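Local coordinates for protein predicted metal-dependent hydrolase of the TIM-barrel fold (Lactobacillus casei, PDB 2QPX) that is of unknown function but binds zinc ions and is probably a metal-dependent hydrolase of the amidohydrolase family with a TIM-barrel fold, at residues A[7-12]-A[332-337]. Residues are numbered along the deposited sequence; the frame is centred on the assembly and turned at random.
Sequences EFVDQV and QFKQAL
Segments 7-11 and 332-337, parts of helices 6-11 and 323-342, run roughly antiparallel, their short axes 9.8 Å apart at closest and their directions at 147°, and Val9 and Lys334 face each other with CA atoms 6.4 Å apart. Their side chains pass in opposite directions: CG1 of Val9, set anti to its own N (chi1 170°), lies 3.6 Å from CB of Lys334 and equally near CG. A branched valine suits this buried place because it covers the aliphatic start of the lysine. Beyond CG the lysine is extended, which carries NZ to the carbonyls at the end of helix 6-11. NZ donates to Val9 O at 2.9 Å, almost straight on (C=O...N angle 162°), and to Val12 O at 2.7 Å, on a lone pair in the carbonyl plane; Val9 O also receives Val12 N. A weaker bond runs to Asp10 O, which a water also bridges to NZ. The partial negative charge of a helix end probably helps to stabilise the buried ammonium. Phe93 O, just before strand 95-101, is a further acceptor. A methionine here has no N-H, and the turn after the helix would probably be less firmly tied to Phe93 O and to helix 323-342. Val12 and Leu337 both rest on Cys360 of helix 349-367, so the contact joins the N-terminal helix, which leads into strand 14-19, to the C-terminal helices outside the barrel.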
loop_
_atom_site.group_PDB
_atom_site.type_symbol
_atom_site.label_atom_id
_atom_site.label_comp_id
_atom_site.label_asym_id
_atom_site.label_seq_id
_atom_site.Cartn_x
_atom_site.Cartn_y
_atom_site.Cartn_z
ATOM N N GLU A 7 23.595 14.554 16.191
ATOM C CA GLU A 7 24.219 15.874 16.273
ATOM C C GLU A 7 24.459 16.488 14.881
ATOM O O GLU A 7 24.224 17.669 14.653
ATOM C CB GLU A 7 25.491 15.731 17.124
ATOM C CG GLU A 7 26.438 16.875 17.142
ATOM C CD GLU A 7 27.638 16.534 18.033
ATOM O OE1 GLU A 7 27.404 16.256 19.233
ATOM O OE2 GLU A 7 28.784 16.497 17.517
ATOM N N PHE A 8 24.864 15.650 13.931
ATOM C CA PHE A 8 25.024 16.072 12.552
ATOM C C PHE A 8 23.710 16.603 11.959
ATOM O O PHE A 8 23.668 17.680 11.379
ATOM C CB PHE A 8 25.525 14.923 11.669
ATOM C CG PHE A 8 25.658 15.317 10.225
ATOM C CD1 PHE A 8 26.716 16.095 9.807
ATOM C CD2 PHE A 8 24.704 14.962 9.276
ATOM C CE1 PHE A 8 26.857 16.509 8.506
ATOM C CE2 PHE A 8 24.857 15.385 7.949
ATOM C CZ PHE A 8 25.894 16.158 7.564
ATOM N N VAL A 9 22.643 15.822 12.121
ATOM C CA VAL A 9 21.342 16.200 11.556
ATOM C C VAL A 9 20.791 17.464 12.242
ATOM O O VAL A 9 20.176 18.305 11.598
ATOM C CB VAL A 9 20.368 15.025 11.590
ATOM C CG1 VAL A 9 18.943 15.487 11.227
ATOM C CG2 VAL A 9 20.852 13.938 10.645
ATOM N N ASP A 10 21.081 17.644 13.534
ATOM C CA ASP A 10 20.679 18.873 14.199
ATOM C C ASP A 10 21.179 20.131 13.475
ATOM O O ASP A 10 20.470 21.135 13.391
ATOM C CB ASP A 10 21.215 18.920 15.649
ATOM C CG ASP A 10 20.420 18.087 16.601
ATOM O OD1 ASP A 10 19.260 17.712 16.302
ATOM O OD2 ASP A 10 20.961 17.812 17.694
ATOM N N GLN A 11 22.397 20.075 12.955
ATOM C CA GLN A 11 22.995 21.239 12.334
ATOM C C GLN A 11 22.788 21.355 10.819
ATOM O O GLN A 11 23.195 22.351 10.210
ATOM C CB GLN A 11 24.488 21.354 12.692
ATOM C CG GLN A 11 25.359 20.241 12.206
ATOM C CD GLN A 11 25.742 20.392 10.744
ATOM O OE1 GLN A 11 26.352 21.398 10.374
ATOM N NE2 GLN A 11 25.385 19.390 9.900
ATOM N N VAL A 12 22.159 20.354 10.180
ATOM C CA VAL A 12 21.986 20.369 8.735
ATOM C C VAL A 12 20.962 21.446 8.318
ATOM O O VAL A 12 19.870 21.493 8.845
ATOM C CB VAL A 12 21.548 18.968 8.226
ATOM C CG1 VAL A 12 21.149 19.017 6.755
ATOM C CG2 VAL A 12 22.643 17.913 8.471
ATOM N N GLN A 332 10.004 16.128 12.533
ATOM C CA GLN A 332 9.683 14.733 12.216
ATOM C C GLN A 332 10.565 14.210 11.090
ATOM O O GLN A 332 10.965 13.039 11.085
ATOM C CB GLN A 332 8.207 14.551 11.850
ATOM C CG GLN A 332 7.251 14.951 12.969
ATOM C CD GLN A 332 7.549 14.319 14.308
ATOM O OE1 GLN A 332 8.225 14.927 15.127
ATOM N NE2 GLN A 332 7.127 13.052 14.503
ATOM N N PHE A 333 10.853 15.041 10.103
ATOM C CA PHE A 333 11.721 14.642 9.008
ATOM C C PHE A 333 13.167 14.408 9.486
ATOM O O PHE A 333 13.789 13.409 9.140
ATOM C CB PHE A 333 11.657 15.671 7.888
ATOM C CG PHE A 333 12.244 15.197 6.577
ATOM C CD1 PHE A 333 11.491 14.407 5.704
ATOM C CD2 PHE A 333 13.516 15.525 6.214
ATOM C CE1 PHE A 333 12.000 13.986 4.509
ATOM C CE2 PHE A 333 14.049 15.103 4.993
ATOM C CZ PHE A 333 13.296 14.355 4.142
ATOM N N LYS A 334 13.695 15.323 10.291
ATOM C CA LYS A 334 15.050 15.156 10.803
ATOM C C LYS A 334 15.141 13.899 11.677
ATOM O O LYS A 334 16.116 13.131 11.571
ATOM C CB LYS A 334 15.525 16.406 11.528
ATOM C CG LYS A 334 15.977 17.495 10.573
ATOM C CD LYS A 334 16.643 18.671 11.287
ATOM C CE LYS A 334 17.430 19.500 10.284
ATOM N NZ LYS A 334 18.370 20.518 10.908
ATOM N N GLN A 335 14.122 13.623 12.500
ATOM C CA GLN A 335 14.078 12.368 13.273
ATOM C C GLN A 335 14.085 11.143 12.357
ATOM O O GLN A 335 14.783 10.131 12.627
ATOM C CB GLN A 335 12.864 12.348 14.193
ATOM C CG GLN A 335 12.725 11.074 14.981
ATOM C CD GLN A 335 11.527 11.091 15.904
ATOM O OE1 GLN A 335 11.657 11.116 17.157
ATOM N NE2 GLN A 335 10.360 11.080 15.312
ATOM N N ALA A 336 13.323 11.212 11.262
ATOM C CA ALA A 336 13.285 10.101 10.302
ATOM C C ALA A 336 14.657 9.847 9.709
ATOM O O ALA A 336 15.039 8.686 9.480
ATOM C CB ALA A 336 12.248 10.371 9.207
ATOM N N LEU A 337 15.374 10.911 9.380
ATOM C CA LEU A 337 16.687 10.765 8.786
ATOM C C LEU A 337 17.651 10.074 9.751
ATOM O O LEU A 337 18.392 9.170 9.349
ATOM C CB LEU A 337 17.252 12.100 8.392
ATOM C CG LEU A 337 16.541 12.889 7.294
ATOM C CD1 LEU A 337 17.186 14.290 7.179
ATOM C CD2 LEU A 337 16.582 12.153 5.969
HETATM O O HOH W 1 17.902 21.440 13.801
#